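Local coordinates for periplasmic binding protein (Sulfurospirillum deleyianum, PDB 4PAG), which probably binds a solute, perhaps an iron chelate or cobalamin, in the periplasm and hands it to an ABC transporter, at residues Y35-T40 with M138-R143; N145-M150 with Q306-V311; S274-L279 with K302-L307. One frame throughout, in Å; residues are numbered along the deposited sequence.

Contact 1 (Y35-T40 with M138-R143); sequences YVIDDT and MQKEER
The C-terminal end of helix 28-37 is met here by the start of helix 141-163: Arg143 points the NE/NH2 edge of its guanidinium at Val36 O. The grip is side-on, NE donating at 2.9 Å and NH2 at 2.8 Å, both to that one oxygen and both within the carbonyl plane. The oxygen also lies almost in the guanidinium plane, but two donors sharing one acceptor bend both bonds, with N-H...O angles near 145°. CG, anti to the backbone N (chi1 171°), lies 3.3 Å from Ile37 O, so the aliphatic part of the arginine passes the next carbonyl. NH1 donates to Leu307 O on helix 297-309. Beside this polar grip, Ile37 CG2 packs 3.6 Å from Lys140 CB and 4.0 Å from the selenium of Met138, a selenomethionine whose CE methyl reaches Asp38 O. Gln139, with positive phi, closes helix 127-138 in a Schellman motif, and Lys140 is the N-cap residue of the next. The carboxylate of Asp38 forms an Asx turn, OD1 accepting from Thr40 N and from Thr40 OG1, while OD2 stays 4.1 Å from Lys140 NZ, beyond a salt bridge. A cationic group thus binds carbonyls at the C-terminal ends of two helices, where the helix dipoles would probably favour positive charge.

Contact 2 (N145-M150 with Q306-V311); sequences NALANM and QLFFGV
A methyl group of Leu147 stands almost exactly over the middle of the Phe308 ring: CD2 is 3.6 Å from the ring centroid and only 5° off the ring normal, a CH-pi contact of near-ideal geometry. The same ring is approached from its rim by Met150, a selenomethionine, whose SE lies 4.0 Å from Phe308 CE1 and 89° off the normal, making an edge-on Met-aromatic contact. One aromatic ring is therefore held on a face by one residue of helix 141-163 and at the edge by another residue one turn further on. Leu147 CB adds to the grip beside CE2 and CZ, and the backbone oxygen Leu147 O comes within 3.7 Å of Phe308 CZ. Leu307, the residue before Phe308, packs alongside. Leu147 CD2 touches both its CG, at 3.8 Å, and the ring, and Leu307 CD2 lies 3.9 Å from Met150 CB. Met150 and Leu307 reach toward each other tip to tip; the bend of Met150 at chi3 (-81°) brings CE back onto Leu307 CD2. Ala146 takes part mainly through its carbonyl oxygen, 3.8 Å from the same methyl. No hydrogen bond crosses between 145-150 and 306-311, and the contact is almost wholly apolar. Gly310, with positive phi, has already left helical geometry. On the face of Phe308 opposite Leu147 stacks Phe304 of its own helix, Phe275 lies close by, and Val36 of helix 28-37 touches both Leu147 and Phe308; Phe131 of helix 127-138 flanks Leu147 as well.

Contact 3 (S274-L279 with K302-L307); sequences SFMRIL and KAFYQL
Phe304 carries this buried contact, pushing its ring from helix 297-309 against the first turn of helix 277-288 and the turn before it. Its CG, anti to the backbone N (chi1 -175°), is placed on the side of Leu279, whose CB sits over the ring centre, 3.9 Å from the centroid and 8° off the normal, a CH-pi contact. Leu279 CD2 bridges two aromatic residues: it is 3.8 Å from Phe304 CD1 and lies at the edge of the Tyr305 ring, 3.8 Å from CE1. Met276, a selenomethionine, works from the rim. Its SE is 3.9 Å from Phe304 CE1 and near the ring plane, a Met-aromatic contact, and the bend at chi3 (-67°) carries CE to within 3.5 Å of Tyr305 OH. That hydroxyl is hydrogen-bonded to Ser264 O and Trp268 NE1. Phe304 CZ meets the edge of the Phe275 ring, 3.9 Å from CE2, while Ile278 CG2 touches CE2 of Phe304. A type I turn, Ser274 to Arg277, leads into helix 277-288, with Ser274 OG accepting from Met276 N at 3.1 Å, a capping bond. Tyr305 also meets the ring of Phe322, a residue of the histidine pocket. Such packing between consecutive helices is consistent with the two-lobed fold of FE_B12-type binding proteins, whose lobes are joined by one long helix, probably 141-163 here.

Overall arrangement
The three contacts form one continuous block. Contacts 2 and 3 overlap at Gln306 and Leu307 of helix 297-309, with centres about 7 Å apart; Phe308 CD2 comes within 3.5 Å of Phe275 CE2, joining their aromatic residues. Contacts 1 and 2 share helix 141-163 and lie about 11 Å apart between centres, with the bond of Arg143 NH1 to Leu307 O as their polar tie. Contacts 1 and 3, centres about 16 Å apart, still touch through Val36 CG1 and Phe275 CZ. Contact 3 leads toward the bound histidine, which lies about 10 Å from the Tyr305 side chain.

Contact 1 (Y35-T40 with M138-R143)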
ATOM      1  N   TYR A  35       9.988   7.694   2.331  1.00 15.73           N
ATOM      2  CA  TYR A  35      10.908   7.020   3.247  1.00 15.42           C
ATOM      3  C   TYR A  35      11.935   6.170   2.492  1.00 14.81           C
ATOM      4  O   TYR A  35      13.133   6.284   2.737  1.00 14.88           O
ATOM      5  CB  TYR A  35      10.187   6.152   4.300  1.00 14.54           C
ATOM      6  CG  TYR A  35      11.211   5.363   5.060  1.00 15.22           C
ATOM      7  CD1 TYR A  35      11.908   5.932   6.121  1.00 15.04           C
ATOM      8  CD2 TYR A  35      11.580   4.095   4.638  1.00 14.80           C
ATOM      9  CE1 TYR A  35      12.922   5.239   6.762  1.00 16.61           C
ATOM     10  CE2 TYR A  35      12.588   3.398   5.264  1.00 15.81           C
ATOM     11  CZ  TYR A  35      13.254   3.966   6.327  1.00 17.40           C
ATOM     12  OH  TYR A  35      14.249   3.250   6.950  1.00 17.32           O
ATOM     13  N   VAL A  36      11.469   5.313   1.587  1.00 13.86           N
ATOM     14  CA  VAL A  36      12.375   4.383   0.915  1.00 14.11           C
ATOM     15  C   VAL A  36      13.297   5.077  -0.094  1.00 15.18           C
ATOM     16  O   VAL A  36      14.343   4.546  -0.413  1.00 14.37           O
ATOM     17  CB  VAL A  36      11.650   3.163   0.273  1.00 14.53           C
ATOM     18  CG1 VAL A  36      11.114   2.238   1.360  1.00 14.62           C
ATOM     19  CG2 VAL A  36      10.551   3.587  -0.686  1.00 14.19           C
ATOM     20  N   ILE A  37      12.917   6.260  -0.585  1.00 16.34           N
ATOM     21  CA  ILE A  37      13.814   7.055  -1.423  1.00 16.33           C
ATOM     22  C   ILE A  37      14.867   7.723  -0.527  1.00 17.84           C
ATOM     23  O   ILE A  37      16.068   7.503  -0.699  1.00 19.63           O
ATOM     24  CB  ILE A  37      13.053   8.097  -2.271  1.00 17.08           C
ATOM     25  CG1 ILE A  37      12.111   7.393  -3.248  1.00 17.15           C
ATOM     26  CG2 ILE A  37      14.025   8.987  -3.049  1.00 17.51           C
ATOM     27  CD1 ILE A  37      11.108   8.322  -3.896  1.00 18.14           C
ATOM     28  N   ASP A  38      14.417   8.517   0.439  1.00 16.77           N
ATOM     29  CA  ASP A  38      15.320   9.141   1.414  1.00 19.09           C
ATOM     30  C   ASP A  38      14.492   9.743   2.543  1.00 19.57           C
ATOM     31  O   ASP A  38      13.682  10.635   2.309  1.00 18.63           O
ATOM     32  CB  ASP A  38      16.165  10.231   0.737  1.00 20.37           C
ATOM     33  CG  ASP A  38      17.174  10.872   1.672  1.00 23.54           C
ATOM     34  OD1 ASP A  38      17.458  10.324   2.759  1.00 26.10           O
ATOM     35  OD2 ASP A  38      17.688  11.948   1.316  1.00 27.93           O
ATOM     36  N   ASP A  39      14.687   9.249   3.761  1.00 20.19           N
ATOM     37  CA  ASP A  39      13.924   9.735   4.912  1.00 22.93           C
ATOM     38  C   ASP A  39      14.458  11.053   5.473  1.00 21.73           C
ATOM     39  O   ASP A  39      13.745  11.751   6.200  1.00 21.42           O
ATOM     40  CB  ASP A  39      13.877   8.672   6.012  1.00 26.88           C
ATOM     41  CG  ASP A  39      15.238   8.357   6.586  1.00 29.76           C
ATOM     42  OD1 ASP A  39      16.177   8.125   5.790  1.00 33.77           O
ATOM     43  OD2 ASP A  39      15.362   8.324   7.829  1.00 38.12           O
ATOM     44  N   THR A  40      15.692  11.401   5.115  1.00 20.41           N
ATOM     45  CA  THR A  40      16.358  12.575   5.675  1.00 21.69           C
ATOM     46  C   THR A  40      15.476  13.837   5.657  1.00 18.68           C
ATOM     47  O   THR A  40      15.299  14.464   6.693  1.00 21.85           O
ATOM     48  CB  THR A  40      17.708  12.840   4.980  1.00 24.22           C
ATOM     49  OG1 THR A  40      18.481  11.634   4.981  1.00 26.63           O
ATOM     50  CG2 THR A  40      18.484  13.919   5.703  1.00 27.15           C
HETATM   51  N   MSE A 138      13.143  15.297  -5.616  1.00 15.97           N
HETATM   52  CA  MSE A 138      14.020  15.243  -4.460  1.00 17.02           C
HETATM   53  C   MSE A 138      15.509  15.274  -4.793  1.00 16.83           C
HETATM   54  O   MSE A 138      16.327  15.293  -3.890  1.00 18.92           O
HETATM   55  CB  MSE A 138      13.687  13.940  -3.704  1.00 16.77           C
HETATM   56  CG  MSE A 138      12.277  13.921  -3.115  1.00 17.81           C
HETATM   57 SE   MSE A 138      11.845  12.196  -2.251  1.00 24.30          SE
HETATM   58  CE  MSE A 138      13.152  12.387  -0.780  1.00 22.63           C
ATOM     59  N   GLN A 139      15.870  15.264  -6.075  1.00 16.31           N
ATOM     60  CA  GLN A 139      17.267  15.113  -6.515  1.00 19.01           C
ATOM     61  C   GLN A 139      17.894  13.842  -5.941  1.00 18.12           C
ATOM     62  O   GLN A 139      19.032  13.859  -5.467  1.00 18.21           O
ATOM     63  CB  GLN A 139      18.109  16.336  -6.133  1.00 23.78           C
ATOM     64  CG  GLN A 139      17.572  17.671  -6.636  1.00 30.56           C
ATOM     65  CD  GLN A 139      18.070  18.022  -8.017  1.00 37.74           C
ATOM     66  OE1 GLN A 139      18.142  17.161  -8.895  1.00 49.01           O
ATOM     67  NE2 GLN A 139      18.419  19.292  -8.225  1.00 38.81           N
ATOM     68  N   LYS A 140      17.127  12.755  -5.979  1.00 16.96           N
ATOM     69  CA  LYS A 140      17.563  11.433  -5.541  1.00 18.88           C
ATOM     70  C   LYS A 140      17.304  10.462  -6.700  1.00 17.74           C
ATOM     71  O   LYS A 140      16.681   9.394  -6.538  1.00 15.72           O
ATOM     72  CB  LYS A 140      16.775  11.007  -4.297  1.00 22.05           C
ATOM     73  CG  LYS A 140      17.071  11.822  -3.043  1.00 24.86           C
ATOM     74  CD  LYS A 140      18.497  11.653  -2.531  1.00 28.81           C
ATOM     75  CE  LYS A 140      18.832  10.194  -2.278  1.00 33.39           C
ATOM     76  NZ  LYS A 140      20.064  10.032  -1.466  1.00 40.93           N
ATOM     77  N   GLU A 141      17.797  10.846  -7.871  1.00 17.52           N
ATOM     78  CA  GLU A 141      17.451  10.184  -9.115  1.00 18.67           C
ATOM     79  C   GLU A 141      17.975   8.740  -9.181  1.00 17.48           C
ATOM     80  O   GLU A 141      17.239   7.836  -9.565  1.00 17.32           O
ATOM     81  CB  GLU A 141      17.965  10.982 -10.327  1.00 21.64           C
ATOM     82  CG  GLU A 141      17.414  12.401 -10.452  1.00 23.54           C
ATOM     83  CD  GLU A 141      18.321  13.474  -9.845  1.00 28.52           C
ATOM     84  OE1 GLU A 141      19.102  13.189  -8.894  1.00 24.61           O
ATOM     85  OE2 GLU A 141      18.243  14.625 -10.322  1.00 37.94           O
ATOM     86  N   GLU A 142      19.232   8.516  -8.800  1.00 16.42           N
ATOM     87  CA  GLU A 142      19.788   7.159  -8.906  1.00 16.75           C
ATOM     88  C   GLU A 142      19.086   6.204  -7.946  1.00 16.40           C
ATOM     89  O   GLU A 142      18.782   5.079  -8.315  1.00 16.82           O
ATOM     90  CB  GLU A 142      21.295   7.121  -8.663  1.00 17.15           C
ATOM     91  CG  GLU A 142      22.137   7.807  -9.728  1.00 18.79           C
ATOM     92  CD  GLU A 142      21.842   7.330 -11.135  1.00 20.94           C
ATOM     93  OE1 GLU A 142      21.592   6.117 -11.325  1.00 21.03           O
ATOM     94  OE2 GLU A 142      21.874   8.169 -12.057  1.00 22.40           O
ATOM     95  N   ARG A 143      18.832   6.657  -6.722  1.00 15.77           N
ATOM     96  CA  ARG A 143      18.087   5.864  -5.760  1.00 16.45           C
ATOM     97  C   ARG A 143      16.674   5.568  -6.260  1.00 16.61           C
ATOM     98  O   ARG A 143      16.257   4.416  -6.289  1.00 16.69           O
ATOM     99  CB  ARG A 143      18.037   6.572  -4.400  1.00 16.39           C
ATOM    100  CG  ARG A 143      17.105   5.924  -3.392  1.00 17.51           C
ATOM    101  CD  ARG A 143      17.555   4.529  -3.008  1.00 17.80           C
ATOM    102  NE  ARG A 143      16.675   3.927  -2.011  1.00 17.49           N
ATOM    103  CZ  ARG A 143      16.709   2.645  -1.642  1.00 17.88           C
ATOM    104  NH1 ARG A 143      17.596   1.802  -2.171  1.00 16.89           N
ATOM    105  NH2 ARG A 143      15.854   2.202  -0.729  1.00 17.56           N
TER

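Contact 2 (N145-M150 with Q306-V311)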
ATOM      1  N   ASN A 145      15.440   5.714  -9.253  1.00 16.05           N
ATOM      2  CA  ASN A 145      15.489   4.896 -10.468  1.00 17.02           C
ATOM      3  C   ASN A 145      15.762   3.409 -10.188  1.00 17.20           C
ATOM      4  O   ASN A 145      15.232   2.542 -10.887  1.00 16.62           O
ATOM      5  CB  ASN A 145      16.524   5.448 -11.456  1.00 17.40           C
ATOM      6  CG  ASN A 145      16.129   6.807 -12.033  1.00 21.39           C
ATOM      7  OD1 ASN A 145      15.005   7.293 -11.844  1.00 18.28           O
ATOM      8  ND2 ASN A 145      17.064   7.434 -12.742  1.00 23.39           N
ATOM      9  N   ALA A 146      16.590   3.112  -9.185  1.00 17.79           N
ATOM     10  CA  ALA A 146      16.842   1.715  -8.792  1.00 16.46           C
ATOM     11  C   ALA A 146      15.542   1.053  -8.325  1.00 16.69           C
ATOM     12  O   ALA A 146      15.217  -0.058  -8.741  1.00 18.01           O
ATOM     13  CB  ALA A 146      17.894   1.645  -7.698  1.00 15.90           C
ATOM     14  N   LEU A 147      14.792   1.760  -7.482  1.00 15.51           N
ATOM     15  CA  LEU A 147      13.498   1.280  -6.991  1.00 14.77           C
ATOM     16  C   LEU A 147      12.492   1.108  -8.118  1.00 14.62           C
ATOM     17  O   LEU A 147      11.776   0.095  -8.161  1.00 15.65           O
ATOM     18  CB  LEU A 147      12.926   2.229  -5.930  1.00 14.25           C
ATOM     19  CG  LEU A 147      13.798   2.478  -4.704  1.00 14.23           C
ATOM     20  CD1 LEU A 147      13.060   3.357  -3.702  1.00 15.17           C
ATOM     21  CD2 LEU A 147      14.215   1.171  -4.053  1.00 14.52           C
ATOM     22  N   ALA A 148      12.449   2.092  -9.022  1.00 14.12           N
ATOM     23  CA  ALA A 148      11.569   2.056 -10.177  1.00 16.50           C
ATOM     24  C   ALA A 148      11.848   0.854 -11.068  1.00 16.54           C
ATOM     25  O   ALA A 148      10.922   0.228 -11.564  1.00 16.37           O
ATOM     26  CB  ALA A 148      11.692   3.344 -10.991  1.00 16.41           C
ATOM     27  N   ASN A 149      13.119   0.530 -11.269  0.50 17.51           N
ATOM     28  CA  ASN A 149      13.477  -0.594 -12.129  0.50 20.20           C
ATOM     29  C   ASN A 149      13.014  -1.941 -11.568  0.50 17.30           C
ATOM     30  O   ASN A 149      12.485  -2.766 -12.312  0.50 17.21           O
ATOM     31  CB  ASN A 149      14.976  -0.594 -12.420  0.50 25.77           C
ATOM     32  CG  ASN A 149      15.354   0.413 -13.489  0.50 31.16           C
ATOM     33  OD1 ASN A 149      14.670   0.551 -14.500  0.50 35.57           O
ATOM     34  ND2 ASN A 149      16.434   1.135 -13.264  0.50 35.93           N
HETATM   35  N   MSE A 150      13.186  -2.152 -10.266  1.00 17.23           N
HETATM   36  CA  MSE A 150      12.684  -3.378  -9.612  1.00 17.39           C
HETATM   37  C   MSE A 150      11.175  -3.411  -9.660  1.00 16.90           C
HETATM   38  O   MSE A 150      10.579  -4.448  -9.967  1.00 18.69           O
HETATM   39  CB  MSE A 150      13.169  -3.548  -8.171  1.00 17.42           C
HETATM   40  CG  MSE A 150      12.665  -4.884  -7.607  1.00 19.60           C
HETATM   41 SE   MSE A 150      13.404  -5.290  -5.823  1.00 21.35          SE
HETATM   42  CE  MSE A 150      15.139  -5.976  -6.448  1.00 19.43           C
ATOM     43  N   GLN A 306      15.926  -6.107   0.628  1.00 14.37           N
ATOM     44  CA  GLN A 306      17.323  -5.690   0.539  1.00 15.23           C
ATOM     45  C   GLN A 306      17.440  -4.317  -0.095  1.00 14.81           C
ATOM     46  O   GLN A 306      18.115  -3.442   0.444  1.00 14.64           O
ATOM     47  CB  GLN A 306      18.161  -6.702  -0.247  1.00 16.39           C
ATOM     48  CG  GLN A 306      19.667  -6.511  -0.085  1.00 18.62           C
ATOM     49  CD  GLN A 306      20.279  -5.475  -1.015  1.00 21.17           C
ATOM     50  OE1 GLN A 306      19.760  -5.189  -2.101  1.00 22.73           O
ATOM     51  NE2 GLN A 306      21.418  -4.923  -0.598  1.00 23.16           N
ATOM     52  N   LEU A 307      16.764  -4.127  -1.217  1.00 14.03           N
ATOM     53  CA  LEU A 307      16.864  -2.884  -1.984  1.00 14.40           C
ATOM     54  C   LEU A 307      16.039  -1.770  -1.349  1.00 14.78           C
ATOM     55  O   LEU A 307      16.549  -0.660  -1.123  1.00 14.94           O
ATOM     56  CB  LEU A 307      16.426  -3.111  -3.434  1.00 14.80           C
ATOM     57  CG  LEU A 307      16.408  -1.869  -4.336  1.00 15.37           C
ATOM     58  CD1 LEU A 307      17.808  -1.282  -4.473  1.00 15.54           C
ATOM     59  CD2 LEU A 307      15.829  -2.190  -5.701  1.00 16.23           C
ATOM     60  N   PHE A 308      14.773  -2.057  -1.047  1.00 14.11           N
ATOM     61  CA  PHE A 308      13.865  -1.018  -0.531  1.00 14.35           C
ATOM     62  C   PHE A 308      14.174  -0.590   0.899  1.00 14.18           C
ATOM     63  O   PHE A 308      14.091   0.594   1.210  1.00 16.09           O
ATOM     64  CB  PHE A 308      12.386  -1.429  -0.680  1.00 15.09           C
ATOM     65  CG  PHE A 308      11.855  -1.236  -2.070  1.00 14.39           C
ATOM     66  CD1 PHE A 308      12.189  -2.118  -3.075  1.00 14.85           C
ATOM     67  CD2 PHE A 308      11.068  -0.132  -2.385  1.00 14.68           C
ATOM     68  CE1 PHE A 308      11.730  -1.932  -4.370  1.00 15.13           C
ATOM     69  CE2 PHE A 308      10.600   0.055  -3.672  1.00 15.09           C
ATOM     70  CZ  PHE A 308      10.934  -0.845  -4.671  1.00 14.48           C
ATOM     71  N   PHE A 309      14.550  -1.537   1.759  1.00 14.78           N
ATOM     72  CA  PHE A 309      14.755  -1.252   3.181  1.00 15.48           C
ATOM     73  C   PHE A 309      16.209  -1.377   3.638  1.00 16.20           C
ATOM     74  O   PHE A 309      16.540  -0.942   4.737  1.00 18.80           O
ATOM     75  CB  PHE A 309      13.841  -2.140   4.042  1.00 15.73           C
ATOM     76  CG  PHE A 309      12.379  -1.829   3.877  1.00 16.45           C
ATOM     77  CD1 PHE A 309      11.839  -0.677   4.443  1.00 15.96           C
ATOM     78  CD2 PHE A 309      11.544  -2.662   3.143  1.00 17.70           C
ATOM     79  CE1 PHE A 309      10.495  -0.370   4.282  1.00 16.36           C
ATOM     80  CE2 PHE A 309      10.198  -2.359   2.983  1.00 17.37           C
ATOM     81  CZ  PHE A 309       9.674  -1.211   3.552  1.00 16.89           C
ATOM     82  N   GLY A 310      17.075  -1.951   2.805  1.00 15.89           N
ATOM     83  CA  GLY A 310      18.463  -2.178   3.196  1.00 18.24           C
ATOM     84  C   GLY A 310      18.584  -3.247   4.266  1.00 19.24           C
ATOM     85  O   GLY A 310      19.496  -3.200   5.088  1.00 21.50           O
ATOM     86  N   VAL A 311      17.666  -4.212   4.257  1.00 20.40           N
ATOM     87  CA  VAL A 311      17.573  -5.214   5.314  1.00 21.85           C
ATOM     88  C   VAL A 311      17.738  -6.616   4.738  1.00 21.58           C
ATOM     89  O   VAL A 311      17.086  -6.969   3.757  1.00 18.13           O
ATOM     90  CB  VAL A 311      16.227  -5.117   6.049  1.00 23.68           C
ATOM     91  CG1 VAL A 311      16.045  -6.284   7.008  1.00 26.94           C
ATOM     92  CG2 VAL A 311      16.142  -3.798   6.805  1.00 23.79           C
TER

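Contact 3 (S274-L279 with K302-L307)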
ATOM      1  N   SER A 274       0.087   1.259  -0.940  1.00 17.43           N
ATOM      2  CA  SER A 274       1.435   1.789  -1.113  1.00 16.87           C
ATOM      3  C   SER A 274       2.246   0.955  -2.097  1.00 16.23           C
ATOM      4  O   SER A 274       1.804  -0.099  -2.571  1.00 13.19           O
ATOM      5  CB  SER A 274       2.179   1.835   0.227  1.00 16.40           C
ATOM      6  OG  SER A 274       2.683   0.549   0.579  1.00 15.11           O
ATOM      7  N   PHE A 275       3.449   1.448  -2.373  1.00 14.98           N
ATOM      8  CA  PHE A 275       4.433   0.743  -3.187  1.00 13.91           C
ATOM      9  C   PHE A 275       4.723  -0.693  -2.708  1.00 12.73           C
ATOM     10  O   PHE A 275       5.240  -1.502  -3.473  1.00 12.85           O
ATOM     11  CB  PHE A 275       5.740   1.534  -3.194  1.00 13.98           C
ATOM     12  CG  PHE A 275       6.503   1.408  -1.922  1.00 13.19           C
ATOM     13  CD1 PHE A 275       6.254   2.255  -0.864  1.00 13.75           C
ATOM     14  CD2 PHE A 275       7.444   0.392  -1.764  1.00 12.38           C
ATOM     15  CE1 PHE A 275       6.947   2.109   0.331  1.00 14.87           C
ATOM     16  CE2 PHE A 275       8.128   0.242  -0.578  1.00 13.51           C
ATOM     17  CZ  PHE A 275       7.884   1.108   0.476  1.00 13.76           C
HETATM   18  N   MSE A 276       4.421  -1.010  -1.451  1.00 12.22           N
HETATM   19  CA  MSE A 276       4.597  -2.386  -0.944  1.00 12.96           C
HETATM   20  C   MSE A 276       3.848  -3.395  -1.793  1.00 13.21           C
HETATM   21  O   MSE A 276       4.196  -4.588  -1.810  1.00 13.08           O
HETATM   22  CB  MSE A 276       4.086  -2.533   0.488  1.00 13.31           C
HETATM   23  CG  MSE A 276       4.840  -1.716   1.527  1.00 16.03           C
HETATM   24 SE   MSE A 276       6.721  -2.267   1.715  1.00 19.02          SE
HETATM   25  CE  MSE A 276       6.456  -4.070   2.476  1.00 18.52           C
ATOM     26  N   ARG A 277       2.826  -2.930  -2.509  1.00 13.01           N
ATOM     27  CA  ARG A 277       2.041  -3.781  -3.418  1.00 13.73           C
ATOM     28  C   ARG A 277       2.857  -4.403  -4.548  1.00 14.65           C
ATOM     29  O   ARG A 277       2.480  -5.452  -5.087  1.00 14.63           O
ATOM     30  CB  ARG A 277       0.869  -3.001  -3.996  1.00 13.32           C
ATOM     31  CG  ARG A 277      -0.200  -2.709  -2.964  1.00 14.09           C
ATOM     32  CD  ARG A 277      -1.171  -1.622  -3.399  1.00 14.14           C
ATOM     33  NE  ARG A 277      -2.311  -1.639  -2.497  1.00 14.46           N
ATOM     34  CZ  ARG A 277      -3.461  -1.002  -2.676  1.00 14.73           C
ATOM     35  NH1 ARG A 277      -3.666  -0.223  -3.739  1.00 15.12           N
ATOM     36  NH2 ARG A 277      -4.422  -1.148  -1.762  1.00 15.19           N
ATOM     37  N   ILE A 278       3.969  -3.760  -4.902  1.00 13.51           N
ATOM     38  CA  ILE A 278       4.940  -4.344  -5.823  1.00 14.98           C
ATOM     39  C   ILE A 278       5.290  -5.782  -5.401  1.00 14.75           C
ATOM     40  O   ILE A 278       5.371  -6.680  -6.239  1.00 16.08           O
ATOM     41  CB  ILE A 278       6.205  -3.468  -5.883  1.00 15.39           C
ATOM     42  CG1 ILE A 278       5.876  -2.159  -6.607  1.00 16.48           C
ATOM     43  CG2 ILE A 278       7.346  -4.187  -6.587  1.00 15.87           C
ATOM     44  CD1 ILE A 278       6.796  -1.012  -6.234  1.00 17.44           C
ATOM     45  N   LEU A 279       5.478  -5.982  -4.098  1.00 14.70           N
ATOM     46  CA  LEU A 279       5.732  -7.305  -3.533  1.00 13.78           C
ATOM     47  C   LEU A 279       4.433  -7.986  -3.110  1.00 13.70           C
ATOM     48  O   LEU A 279       4.245  -9.184  -3.346  1.00 12.99           O
ATOM     49  CB  LEU A 279       6.659  -7.184  -2.326  1.00 13.87           C
ATOM     50  CG  LEU A 279       6.957  -8.463  -1.548  1.00 14.56           C
ATOM     51  CD1 LEU A 279       7.758  -9.424  -2.400  1.00 15.09           C
ATOM     52  CD2 LEU A 279       7.707  -8.129  -0.268  1.00 15.30           C
ATOM     53  N   LYS A 302      13.118 -11.403  -0.203  1.00 15.16           N
ATOM     54  CA  LYS A 302      14.498 -11.104   0.179  1.00 16.27           C
ATOM     55  C   LYS A 302      15.088  -9.983  -0.664  1.00 15.28           C
ATOM     56  O   LYS A 302      15.672  -9.054  -0.114  1.00 16.41           O
ATOM     57  CB  LYS A 302      15.389 -12.361   0.120  1.00 18.85           C
ATOM     58  CG  LYS A 302      15.263 -13.250   1.344  1.00 22.73           C
ATOM     59  CD  LYS A 302      15.979 -14.586   1.131  1.00 30.24           C
ATOM     60  CE  LYS A 302      16.063 -15.410   2.406  1.00 38.31           C
ATOM     61  NZ  LYS A 302      17.404 -15.356   3.053  1.00 48.22           N
ATOM     62  N   ALA A 303      14.912 -10.059  -1.984  1.00 15.70           N
ATOM     63  CA  ALA A 303      15.436  -9.035  -2.896  1.00 14.88           C
ATOM     64  C   ALA A 303      14.757  -7.684  -2.677  1.00 15.11           C
ATOM     65  O   ALA A 303      15.408  -6.646  -2.669  1.00 14.20           O
ATOM     66  CB  ALA A 303      15.269  -9.467  -4.345  1.00 13.82           C
ATOM     67  N   PHE A 304      13.446  -7.707  -2.491  1.00 15.46           N
ATOM     68  CA  PHE A 304      12.684  -6.483  -2.278  1.00 15.18           C
ATOM     69  C   PHE A 304      13.120  -5.776  -0.983  1.00 14.54           C
ATOM     70  O   PHE A 304      13.376  -4.563  -0.977  1.00 14.41           O
ATOM     71  CB  PHE A 304      11.190  -6.796  -2.280  1.00 14.38           C
ATOM     72  CG  PHE A 304      10.315  -5.586  -2.179  1.00 13.82           C
ATOM     73  CD1 PHE A 304       9.946  -5.097  -0.941  1.00 14.23           C
ATOM     74  CD2 PHE A 304       9.860  -4.935  -3.319  1.00 14.60           C
ATOM     75  CE1 PHE A 304       9.143  -3.985  -0.832  1.00 14.63           C
ATOM     76  CE2 PHE A 304       9.051  -3.820  -3.217  1.00 15.23           C
ATOM     77  CZ  PHE A 304       8.694  -3.347  -1.969  1.00 15.75           C
ATOM     78  N   TYR A 305      13.239  -6.533   0.099  1.00 13.43           N
ATOM     79  CA  TYR A 305      13.617  -5.949   1.384  1.00 15.90           C
ATOM     80  C   TYR A 305      15.055  -5.431   1.373  1.00 15.10           C
ATOM     81  O   TYR A 305      15.355  -4.398   1.997  1.00 15.89           O
ATOM     82  CB  TYR A 305      13.359  -6.922   2.551  1.00 15.22           C
ATOM     83  CG  TYR A 305      11.955  -6.762   3.116  1.00 13.75           C
ATOM     84  CD1 TYR A 305      10.839  -7.118   2.361  1.00 13.66           C
ATOM     85  CD2 TYR A 305      11.746  -6.227   4.378  1.00 13.24           C
ATOM     86  CE1 TYR A 305       9.558  -6.951   2.856  1.00 13.81           C
ATOM     87  CE2 TYR A 305      10.461  -6.057   4.886  1.00 13.04           C
ATOM     88  CZ  TYR A 305       9.368  -6.412   4.117  1.00 13.42           C
ATOM     89  OH  TYR A 305       8.078  -6.254   4.605  1.00 12.56           O
ATOM     90  N   GLN A 306      15.926  -6.107   0.628  1.00 14.37           N
ATOM     91  CA  GLN A 306      17.323  -5.690   0.539  1.00 15.23           C
ATOM     92  C   GLN A 306      17.440  -4.317  -0.095  1.00 14.81           C
ATOM     93  O   GLN A 306      18.115  -3.442   0.444  1.00 14.64           O
ATOM     94  CB  GLN A 306      18.161  -6.702  -0.247  1.00 16.39           C
ATOM     95  CG  GLN A 306      19.667  -6.511  -0.085  1.00 18.62           C
ATOM     96  CD  GLN A 306      20.279  -5.475  -1.015  1.00 21.17           C
ATOM     97  OE1 GLN A 306      19.760  -5.189  -2.101  1.00 22.73           O
ATOM     98  NE2 GLN A 306      21.418  -4.923  -0.598  1.00 23.16           N
ATOM     99  N   LEU A 307      16.764  -4.127  -1.217  1.00 14.03           N
ATOM    100  CA  LEU A 307      16.864  -2.884  -1.984  1.00 14.40           C
ATOM    101  C   LEU A 307      16.039  -1.770  -1.349  1.00 14.78           C
ATOM    102  O   LEU A 307      16.549  -0.660  -1.123  1.00 14.94           O
ATOM    103  CB  LEU A 307      16.426  -3.111  -3.434  1.00 14.80           C
ATOM    104  CG  LEU A 307      16.408  -1.869  -4.336  1.00 15.37           C
ATOM    105  CD1 LEU A 307      17.808  -1.282  -4.473  1.00 15.54           C
ATOM    106  CD2 LEU A 307      15.829  -2.190  -5.701  1.00 16.23           C
TER